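PDB 5NY5: 3,4-dihydroxybenzoate decarboxylase from Enterobacter cloacae, which catalyses the decarboxylation of 3,4-dihydroxybenzoate and, as a prenylated-flavin-dependent enzyme of the UbiD family, the reverse para-carboxylation of catechols. Local coordinates for residues I339-F350 / R380-T391; S426-Q437 / N453-D462. All coordinates share one frame; numbering follows the deposited sequence.

Contact 1 of 2, residues I339-F350 / R380-T391; sequences IRNAVEEAIPGF and RQGQAALIALAT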
loop_
_atom_site.group_PDB
_atom_site.type_symbol
_atom_site.label_atom_id
_atom_site.label_comp_id
_atom_site.label_asym_id
_atom_site.label_seq_id
_atom_site.Cartn_x
_atom_site.Cartn_y
_atom_site.Cartn_z
ATOM N N ILE A 339 28.135 13.955 0.127
ATOM C CA ILE A 339 27.142 13.402 -0.790
ATOM C C ILE A 339 27.610 13.547 -2.230
ATOM O O ILE A 339 27.436 12.639 -3.050
ATOM C CB ILE A 339 25.775 14.075 -0.568
ATOM C CG1 ILE A 339 25.194 13.678 0.788
ATOM C CG2 ILE A 339 24.808 13.723 -1.688
ATOM C CD1 ILE A 339 23.908 14.394 1.117
ATOM N N ARG A 340 28.218 14.686 -2.560
ATOM C CA ARG A 340 28.694 14.899 -3.922
ATOM C C ARG A 340 29.846 13.963 -4.262
ATOM O O ARG A 340 29.912 13.428 -5.374
ATOM C CB ARG A 340 29.116 16.354 -4.108
ATOM C CG ARG A 340 29.866 16.610 -5.400
ATOM C CD ARG A 340 30.160 18.084 -5.587
ATOM N NE ARG A 340 28.935 18.875 -5.573
ATOM C CZ ARG A 340 28.868 20.153 -5.926
ATOM N NH1 ARG A 340 27.709 20.794 -5.881
ATOM N NH2 ARG A 340 29.958 20.790 -6.329
ATOM N N ASN A 341 30.763 13.755 -3.318
ATOM C CA ASN A 341 31.880 12.851 -3.572
ATOM C C ASN A 341 31.393 11.428 -3.799
ATOM O O ASN A 341 31.914 10.715 -4.664
ATOM C CB ASN A 341 32.870 12.899 -2.410
ATOM C CG ASN A 341 33.511 14.259 -2.250
ATOM O OD1 ASN A 341 33.629 15.017 -3.211
ATOM N ND2 ASN A 341 33.930 14.576 -1.032
ATOM N N ALA A 342 30.382 11.005 -3.041
ATOM C CA ALA A 342 29.913 9.627 -3.132
ATOM C C ALA A 342 29.185 9.369 -4.446
ATOM O O ALA A 342 29.332 8.295 -5.039
ATOM C CB ALA A 342 29.013 9.306 -1.941
ATOM N N VAL A 343 28.402 10.337 -4.921
ATOM C CA VAL A 343 27.654 10.127 -6.156
ATOM C C VAL A 343 28.565 10.255 -7.370
ATOM O O VAL A 343 28.439 9.496 -8.337
ATOM C CB VAL A 343 26.463 11.100 -6.237
ATOM C CG1 VAL A 343 25.652 10.833 -7.491
ATOM C CG2 VAL A 343 25.586 10.970 -5.006
ATOM N N GLU A 344 29.495 11.211 -7.342
ATOM C CA GLU A 344 30.412 11.369 -8.464
ATOM C C GLU A 344 31.303 10.146 -8.629
ATOM O O GLU A 344 31.650 9.776 -9.755
ATOM C CB GLU A 344 31.255 12.629 -8.279
ATOM C CG GLU A 344 32.053 13.017 -9.506
ATOM C CD GLU A 344 31.171 13.319 -10.701
ATOM O OE1 GLU A 344 30.021 13.767 -10.501
ATOM O OE2 GLU A 344 31.629 13.104 -11.844
ATOM N N GLU A 345 31.666 9.500 -7.526
ATOM C CA GLU A 345 32.417 8.255 -7.615
ATOM C C GLU A 345 31.564 7.143 -8.219
ATOM O O GLU A 345 32.012 6.418 -9.114
ATOM C CB GLU A 345 32.922 7.860 -6.228
ATOM C CG GLU A 345 33.781 6.613 -6.205
ATOM C CD GLU A 345 33.538 5.767 -4.969
ATOM O OE1 GLU A 345 32.471 5.123 -4.890
ATOM O OE2 GLU A 345 34.411 5.750 -4.073
ATOM N N ALA A 346 30.323 7.005 -7.753
ATOM C CA ALA A 346 29.484 5.907 -8.219
ATOM C C ALA A 346 28.897 6.181 -9.598
ATOM O O ALA A 346 28.841 5.277 -10.438
ATOM C CB ALA A 346 28.375 5.633 -7.207
ATOM N N ILE A 347 28.448 7.409 -9.851
ATOM C CA ILE A 347 27.830 7.767 -11.128
ATOM C C ILE A 347 28.475 9.046 -11.649
ATOM O O ILE A 347 27.968 10.144 -11.384
ATOM C CB ILE A 347 26.308 7.941 -10.991
ATOM C CG1 ILE A 347 25.727 6.948 -9.986
ATOM C CG2 ILE A 347 25.631 7.747 -12.335
ATOM C CD1 ILE A 347 24.270 7.186 -9.681
ATOM N N PRO A 348 29.576 8.960 -12.390
ATOM C CA PRO A 348 30.271 10.179 -12.822
ATOM C C PRO A 348 29.446 10.998 -13.805
ATOM O O PRO A 348 28.836 10.464 -14.734
ATOM C CB PRO A 348 31.549 9.644 -13.480
ATOM C CG PRO A 348 31.714 8.257 -12.933
ATOM C CD PRO A 348 30.328 7.742 -12.731
ATOM N N GLY A 349 29.442 12.313 -13.592
ATOM C CA GLY A 349 28.785 13.234 -14.494
ATOM C C GLY A 349 27.280 13.314 -14.370
ATOM O O GLY A 349 26.649 14.008 -15.175
ATOM N N PHE A 350 26.685 12.640 -13.388
ATOM C CA PHE A 350 25.234 12.575 -13.255
ATOM C C PHE A 350 24.714 13.659 -12.316
ATOM O O PHE A 350 23.891 14.489 -12.709
ATOM C CB PHE A 350 24.826 11.180 -12.767
ATOM C CG PHE A 350 23.342 10.939 -12.754
ATOM C CD1 PHE A 350 22.590 11.091 -13.906
ATOM C CD2 PHE A 350 22.706 10.522 -11.598
ATOM C CE1 PHE A 350 21.233 10.857 -13.896
ATOM C CE2 PHE A 350 21.346 10.282 -11.584
ATOM C CZ PHE A 350 20.610 10.451 -12.734
ATOM N N ARG A 380 18.601 5.759 -12.370
ATOM C CA ARG A 380 19.751 6.139 -11.566
ATOM C C ARG A 380 19.440 7.272 -10.598
ATOM O O ARG A 380 20.216 7.490 -9.661
ATOM C CB ARG A 380 20.925 6.519 -12.469
ATOM C CG ARG A 380 21.344 5.397 -13.410
ATOM C CD ARG A 380 22.798 5.507 -13.839
ATOM N NE ARG A 380 23.247 4.296 -14.519
ATOM C CZ ARG A 380 23.492 4.206 -15.822
ATOM N NH1 ARG A 380 23.349 5.264 -16.607
ATOM N NH2 ARG A 380 23.890 3.053 -16.341
ATOM N N GLN A 381 18.326 7.985 -10.787
ATOM C CA GLN A 381 17.983 9.049 -9.848
ATOM C C GLN A 381 17.675 8.484 -8.470
ATOM O O GLN A 381 18.056 9.070 -7.451
ATOM C CB GLN A 381 16.810 9.881 -10.374
ATOM C CG GLN A 381 15.467 9.168 -10.444
ATOM C CD GLN A 381 15.235 8.498 -11.777
ATOM O OE1 GLN A 381 16.173 8.046 -12.433
ATOM N NE2 GLN A 381 13.980 8.442 -12.194
ATOM N N GLY A 382 16.995 7.337 -8.415
ATOM C CA GLY A 382 16.801 6.670 -7.144
ATOM C C GLY A 382 18.092 6.116 -6.582
ATOM O O GLY A 382 18.284 6.096 -5.364
ATOM N N GLN A 383 18.993 5.661 -7.453
ATOM C CA GLN A 383 20.317 5.262 -6.996
ATOM C C GLN A 383 21.035 6.429 -6.334
ATOM O O GLN A 383 21.672 6.262 -5.288
ATOM C CB GLN A 383 21.136 4.718 -8.164
ATOM C CG GLN A 383 22.488 4.153 -7.763
ATOM C CD GLN A 383 22.367 2.937 -6.861
ATOM O OE1 GLN A 383 21.431 2.149 -6.983
ATOM N NE2 GLN A 383 23.314 2.783 -5.946
ATOM N N ALA A 384 20.924 7.624 -6.918
ATOM C CA ALA A 384 21.547 8.800 -6.321
ATOM C C ALA A 384 20.960 9.102 -4.949
ATOM O O ALA A 384 21.684 9.504 -4.030
ATOM C CB ALA A 384 21.387 10.006 -7.246
ATOM N N ALA A 385 19.648 8.913 -4.790
ATOM C CA ALA A 385 19.016 9.152 -3.498
ATOM C C ALA A 385 19.464 8.128 -2.467
ATOM O O ALA A 385 19.683 8.468 -1.299
ATOM C CB ALA A 385 17.495 9.135 -3.647
ATOM N N LEU A 386 19.613 6.871 -2.881
ATOM C CA LEU A 386 20.088 5.843 -1.961
ATOM C C LEU A 386 21.522 6.109 -1.521
ATOM O O LEU A 386 21.883 5.833 -0.372
ATOM C CB LEU A 386 19.972 4.467 -2.610
ATOM C CG LEU A 386 18.547 4.040 -2.956
ATOM C CD1 LEU A 386 18.544 2.702 -3.672
ATOM C CD2 LEU A 386 17.699 3.982 -1.703
ATOM N N ILE A 387 22.355 6.637 -2.417
ATOM C CA ILE A 387 23.739 6.917 -2.053
ATOM C C ILE A 387 23.796 8.013 -0.997
ATOM O O ILE A 387 24.525 7.903 -0.005
ATOM C CB ILE A 387 24.562 7.283 -3.299
ATOM C CG1 ILE A 387 24.642 6.097 -4.255
ATOM C CG2 ILE A 387 25.956 7.711 -2.903
ATOM C CD1 ILE A 387 25.255 6.438 -5.593
ATOM N N ALA A 388 23.015 9.077 -1.184
ATOM C CA ALA A 388 23.001 10.169 -0.217
ATOM C C ALA A 388 22.493 9.698 1.140
ATOM O O ALA A 388 23.073 10.029 2.181
ATOM C CB ALA A 388 22.146 11.321 -0.741
ATOM N N LEU A 389 21.402 8.928 1.147
ATOM C CA LEU A 389 20.891 8.371 2.394
ATOM C C LEU A 389 21.933 7.500 3.081
ATOM O O LEU A 389 22.074 7.534 4.309
ATOM C CB LEU A 389 19.623 7.564 2.122
ATOM C CG LEU A 389 18.359 8.351 1.780
ATOM C CD1 LEU A 389 17.290 7.420 1.247
ATOM C CD2 LEU A 389 17.857 9.091 3.004
ATOM N N ALA A 390 22.670 6.705 2.302
ATOM C CA ALA A 390 23.713 5.866 2.876
ATOM C C ALA A 390 24.889 6.695 3.370
ATOM O O ALA A 390 25.520 6.339 4.371
ATOM C CB ALA A 390 24.179 4.841 1.846
ATOM N N THR A 391 25.189 7.804 2.690
ATOM C CA THR A 391 26.326 8.643 3.051
ATOM C C THR A 391 26.059 9.458 4.310
ATOM O O THR A 391 26.925 9.554 5.183
ATOM C CB THR A 391 26.677 9.571 1.888
ATOM O OG1 THR A 391 26.875 8.795 0.702
ATOM C CG2 THR A 391 27.939 10.347 2.188
#
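I339, A342, V343 and A346 pack against I387, A388 and T391 where two helices of the UbiD C-terminal domain meet, the end of helix 324-346 and the alanine-rich helix 380-391. The two short axes approach to 9.2 Å with 136° between their chain directions, so the helices run in broadly opposite directions but are steeply inclined to each other. On the buried side, I339 gathers three carbons round a single methyl, its CG2 lying 3.7 Å from A388 CB. I339 also touches V354 of strand 351-356 and L395. I387 spans three residues of helix 324-346. Its chi1 of -64° sets CG1 beside the backbone N and leaves CG2 anti to it, wedged between A342 CB at 3.6 Å and V343 CG2 at 3.9 Å. The other branch runs on to put CD1 3.6 Å from A346 CB, one helical turn further along. F350 closes the packed region past the helix end, together with the buried I347: its ring comes in from the loop with CE2 and CZ leading, and meets A384 CB near the ring plane, 4.3 Å from CE2.

The solvent side is looser. A346 is exposed, and R380 lends only its aliphatic part, CD sitting 3.9 Å from I347 CG2, before the guanidinium turns off to a salt bridge with D377. At the other end T391 is partly exposed, its OG1 resting on A342 CB. That hydroxyl donates to I387 O at 2.6 Å from above the carbonyl plane, and the same oxygen also accepts from T391 N.

Contact 2 of 2, residues S426-Q437 / N453-D462; sequences SITTLPGIRGHQ and NGISCKTIFD
T428 faces I460, and L430 faces K458, as hydrogen-bonded pairs of an antiparallel ladder between strands 427-434 and 455-462. Each pair is closed by reciprocal backbone bonds: I460 N to T428 O at 3.0 Å is answered by T428 N to I460 O, and K458 N to L430 O at 2.9 Å by L430 N to K458 O. On the opposite face of the sheet, I427 CG2 touches T459 CG2 at 3.6 Å, and I427 runs alongside F461. The T459 methyl also lies over one face of the F461 ring, towards its rim.

The ladder then slips by one residue. G432 and I433 both face S456 in a G1 beta bulge, and the positive phi of G432 (78°) suits a glycine. Pairing resumes at once, with I433 N 3.0 Å from S456 O.

Side chains reinforce the pairing across and past the bulge. K458, which pairs with L430, is extended beyond CG and crosses I433 at about a right angle, packing CD and CE on I433 CG2. Its NZ donates to R434 O at 3.0 Å and also to L395 O. R434 bends at chi3 (-52°), which brings one guanidinium face over I455 CG1, 3.3 Å from NH1. NH2 donates to N453 O at 3.1 Å on a lone pair of that carbonyl, and a water lies at the guanidinium edge. NH1 is held in turn by E378 O of the second subunit, while Q422 of the third subunit accepts from C457 N.

Within the chain, strand 427-434 is an outermost strand of the mixed sheet, at the edge opposite 351-356, and strand 455-462 lies between it and the parallel strand 397-401. The face carrying K458 and I460 is packed by A385, L386 and L389 of helix 380-391.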
loop_
_atom_site.group_PDB
_atom_site.type_symbol
_atom_site.label_atom_id
_atom_site.label_comp_id
_atom_site.label_asym_id
_atom_site.label_seq_id
_atom_site.Cartn_x
_atom_site.Cartn_y
_atom_site.Cartn_z
ATOM N N SER A 426 5.635 8.603 -7.612
ATOM C CA SER A 426 6.922 9.255 -7.426
ATOM C C SER A 426 7.395 9.285 -5.979
ATOM O O SER A 426 8.402 9.936 -5.686
ATOM C CB SER A 426 6.854 10.684 -7.966
ATOM O OG SER A 426 6.108 10.755 -9.167
ATOM N N ILE A 427 6.709 8.601 -5.067
ATOM C CA ILE A 427 6.981 8.709 -3.638
ATOM C C ILE A 427 7.286 7.320 -3.092
ATOM O O ILE A 427 6.444 6.418 -3.172
ATOM C CB ILE A 427 5.807 9.354 -2.885
ATOM C CG1 ILE A 427 5.467 10.713 -3.499
ATOM C CG2 ILE A 427 6.138 9.513 -1.420
ATOM C CD1 ILE A 427 4.386 11.478 -2.759
ATOM N N THR A 428 8.481 7.157 -2.526
ATOM C CA THR A 428 8.930 5.895 -1.950
ATOM C C THR A 428 9.214 6.098 -0.469
ATOM O O THR A 428 10.063 6.918 -0.106
ATOM C CB THR A 428 10.178 5.374 -2.662
ATOM O OG1 THR A 428 9.875 5.112 -4.035
ATOM C CG2 THR A 428 10.657 4.097 -2.016
ATOM N N THR A 429 8.512 5.352 0.378
ATOM C CA THR A 429 8.676 5.433 1.822
ATOM C C THR A 429 9.553 4.291 2.314
ATOM O O THR A 429 9.440 3.157 1.840
ATOM C CB THR A 429 7.321 5.393 2.530
ATOM O OG1 THR A 429 6.576 4.254 2.077
ATOM C CG2 THR A 429 6.533 6.664 2.243
ATOM N N LEU A 430 10.432 4.601 3.266
ATOM C CA LEU A 430 11.391 3.639 3.808
ATOM C C LEU A 430 11.270 3.656 5.324
ATOM O O LEU A 430 11.919 4.461 6.004
ATOM C CB LEU A 430 12.815 3.958 3.358
ATOM C CG LEU A 430 13.153 3.874 1.865
ATOM C CD1 LEU A 430 12.679 5.095 1.102
ATOM C CD2 LEU A 430 14.646 3.726 1.684
ATOM N N PRO A 431 10.442 2.786 5.889
ATOM C CA PRO A 431 10.199 2.821 7.332
ATOM C C PRO A 431 11.316 2.175 8.137
ATOM O O PRO A 431 12.052 1.311 7.660
ATOM C CB PRO A 431 8.893 2.034 7.483
ATOM C CG PRO A 431 8.888 1.108 6.318
ATOM C CD PRO A 431 9.528 1.864 5.192
ATOM N N GLY A 432 11.427 2.624 9.386
ATOM C CA GLY A 432 12.293 1.991 10.360
ATOM C C GLY A 432 13.771 2.295 10.252
ATOM O O GLY A 432 14.584 1.501 10.730
ATOM N N ILE A 433 14.153 3.419 9.658
ATOM C CA ILE A 433 15.557 3.768 9.473
ATOM C C ILE A 433 15.939 4.823 10.499
ATOM O O ILE A 433 15.274 5.859 10.609
ATOM C CB ILE A 433 15.821 4.271 8.046
ATOM C CG1 ILE A 433 15.147 3.355 7.027
ATOM C CG2 ILE A 433 17.312 4.332 7.780
ATOM C CD1 ILE A 433 15.674 1.945 7.042
ATOM N N ARG A 434 17.010 4.568 11.249
ATOM C CA ARG A 434 17.458 5.542 12.235
ATOM C C ARG A 434 17.831 6.853 11.557
ATOM O O ARG A 434 18.498 6.871 10.521
ATOM C CB ARG A 434 18.651 5.011 13.030
ATOM C CG ARG A 434 19.201 6.035 14.011
ATOM C CD ARG A 434 19.876 5.387 15.196
ATOM N NE ARG A 434 19.017 4.397 15.835
ATOM C CZ ARG A 434 18.126 4.670 16.781
ATOM N NH1 ARG A 434 17.398 3.695 17.305
ATOM N NH2 ARG A 434 17.960 5.913 17.202
ATOM N N GLY A 435 17.374 7.955 12.144
ATOM C CA GLY A 435 17.614 9.269 11.589
ATOM C C GLY A 435 18.328 10.189 12.552
ATOM O O GLY A 435 19.550 10.345 12.481
ATOM N N HIS A 436 17.578 10.801 13.464
ATOM C CA HIS A 436 18.163 11.737 14.410
ATOM C C HIS A 436 17.198 11.939 15.569
ATOM O O HIS A 436 15.985 12.019 15.366
ATOM C CB HIS A 436 18.485 13.075 13.736
ATOM C CG HIS A 436 19.485 13.900 14.481
ATOM N ND1 HIS A 436 19.247 14.399 15.742
ATOM C CD2 HIS A 436 20.728 14.316 14.140
ATOM C CE1 HIS A 436 20.301 15.083 16.150
ATOM N NE2 HIS A 436 21.213 15.048 15.194
ATOM N N GLN A 437 17.751 12.029 16.779
ATOM C CA GLN A 437 16.935 12.147 17.980
ATOM C C GLN A 437 16.211 13.481 18.079
ATOM O O GLN A 437 15.182 13.559 18.755
ATOM C CB GLN A 437 17.807 11.954 19.220
ATOM C CG GLN A 437 18.391 10.564 19.359
ATOM C CD GLN A 437 17.514 9.645 20.185
ATOM O OE1 GLN A 437 16.609 10.097 20.886
ATOM N NE2 GLN A 437 17.785 8.347 20.112
ATOM N N ASN A 453 12.814 6.255 19.751
ATOM C CA ASN A 453 13.220 7.627 19.480
ATOM C C ASN A 453 14.398 7.658 18.514
ATOM O O ASN A 453 15.302 6.821 18.581
ATOM C CB ASN A 453 13.591 8.334 20.783
ATOM C CG ASN A 453 12.399 8.550 21.688
ATOM O OD1 ASN A 453 11.265 8.617 21.226
ATOM N ND2 ASN A 453 12.651 8.671 22.986
ATOM N N GLY A 454 14.380 8.629 17.606
ATOM C CA GLY A 454 15.438 8.781 16.636
ATOM C C GLY A 454 15.318 7.903 15.413
ATOM O O GLY A 454 16.208 7.942 14.557
ATOM N N ILE A 455 14.257 7.109 15.307
ATOM C CA ILE A 455 13.994 6.291 14.134
ATOM C C ILE A 455 12.878 6.951 13.344
ATOM O O ILE A 455 11.963 7.554 13.914
ATOM C CB ILE A 455 13.628 4.843 14.520
ATOM C CG1 ILE A 455 14.686 4.268 15.460
ATOM C CG2 ILE A 455 13.486 3.973 13.281
ATOM C CD1 ILE A 455 14.380 2.882 15.944
ATOM N N SER A 456 12.956 6.840 12.022
ATOM C CA SER A 456 12.046 7.573 11.159
ATOM C C SER A 456 11.680 6.742 9.941
ATOM O O SER A 456 12.346 5.764 9.600
ATOM C CB SER A 456 12.664 8.900 10.704
ATOM O OG SER A 456 11.825 9.576 9.789
ATOM N N CYS A 457 10.601 7.156 9.292
ATOM C CA CYS A 457 10.357 6.804 7.907
ATOM C C CYS A 457 11.059 7.840 7.041
ATOM O O CYS A 457 10.938 9.044 7.284
ATOM C CB CYS A 457 8.860 6.765 7.606
ATOM S SG CYS A 457 8.440 6.415 5.892
ATOM N N LYS A 458 11.819 7.374 6.061
ATOM C CA LYS A 458 12.552 8.248 5.162
ATOM C C LYS A 458 11.925 8.165 3.780
ATOM O O LYS A 458 11.590 7.078 3.309
ATOM C CB LYS A 458 14.030 7.862 5.123
ATOM C CG LYS A 458 14.656 7.811 6.510
ATOM C CD LYS A 458 16.171 7.832 6.466
ATOM C CE LYS A 458 16.751 7.934 7.867
ATOM N NZ LYS A 458 18.222 8.158 7.846
ATOM N N THR A 459 11.744 9.317 3.144
ATOM C CA THR A 459 10.942 9.415 1.934
ATOM C C THR A 459 11.770 9.996 0.801
ATOM O O THR A 459 12.476 10.992 0.986
ATOM C CB THR A 459 9.696 10.276 2.175
ATOM O OG1 THR A 459 8.996 9.786 3.325
ATOM C CG2 THR A 459 8.770 10.217 0.978
ATOM N N ILE A 460 11.672 9.377 -0.366
ATOM C CA ILE A 460 12.324 9.851 -1.579
ATOM C C ILE A 460 11.237 10.398 -2.494
ATOM O O ILE A 460 10.386 9.645 -2.984
ATOM C CB ILE A 460 13.126 8.739 -2.265
ATOM C CG1 ILE A 460 14.178 8.174 -1.311
ATOM C CG2 ILE A 460 13.773 9.256 -3.532
ATOM C CD1 ILE A 460 14.947 6.979 -1.863
ATOM N N PHE A 461 11.253 11.706 -2.722
ATOM C CA PHE A 461 10.358 12.351 -3.676
ATOM C C PHE A 461 11.092 12.462 -5.005
ATOM O O PHE A 461 12.040 13.244 -5.131
ATOM C CB PHE A 461 9.924 13.728 -3.180
ATOM C CG PHE A 461 9.138 13.701 -1.904
ATOM C CD1 PHE A 461 7.752 13.685 -1.924
ATOM C CD2 PHE A 461 9.780 13.715 -0.681
ATOM C CE1 PHE A 461 7.028 13.671 -0.747
ATOM C CE2 PHE A 461 9.060 13.702 0.498
ATOM C CZ PHE A 461 7.683 13.679 0.463
ATOM N N ASP A 462 10.664 11.682 -5.992
ATOM C CA ASP A 462 11.276 11.714 -7.318
ATOM C C ASP A 462 10.500 12.701 -8.180
ATOM O O ASP A 462 9.449 12.373 -8.732
ATOM C CB ASP A 462 11.302 10.325 -7.944
ATOM C CG ASP A 462 11.885 10.327 -9.344
ATOM O OD1 ASP A 462 11.607 9.376 -10.101
ATOM O OD2 ASP A 462 12.615 11.279 -9.695
HETATM O O HOH W 1 18.959 8.629 16.301
#

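In the fold
Helix 380-391 joins the two contacts, which centre 18 Å apart: in contact 1 one side of it meets helix 324-346, and its far side rests on strand 455-462 of contact 2. A385 CB lies 3.7 Å from I460 CG2 and L389 CD1 3.9 Å from I460 CD1, while Q381 NE2 probably hydrogen-bonds D462 OD1 at 3.3 Å. Both contacts also touch the second subunit. None of the residues known to bind the cofactor lies in either contact, but both come near the prenylated FMN site, empty in this apo chain: the side chain of T391 is about 9 Å from that of E223, and that of H436 about 9 Å from those of F183 and R171.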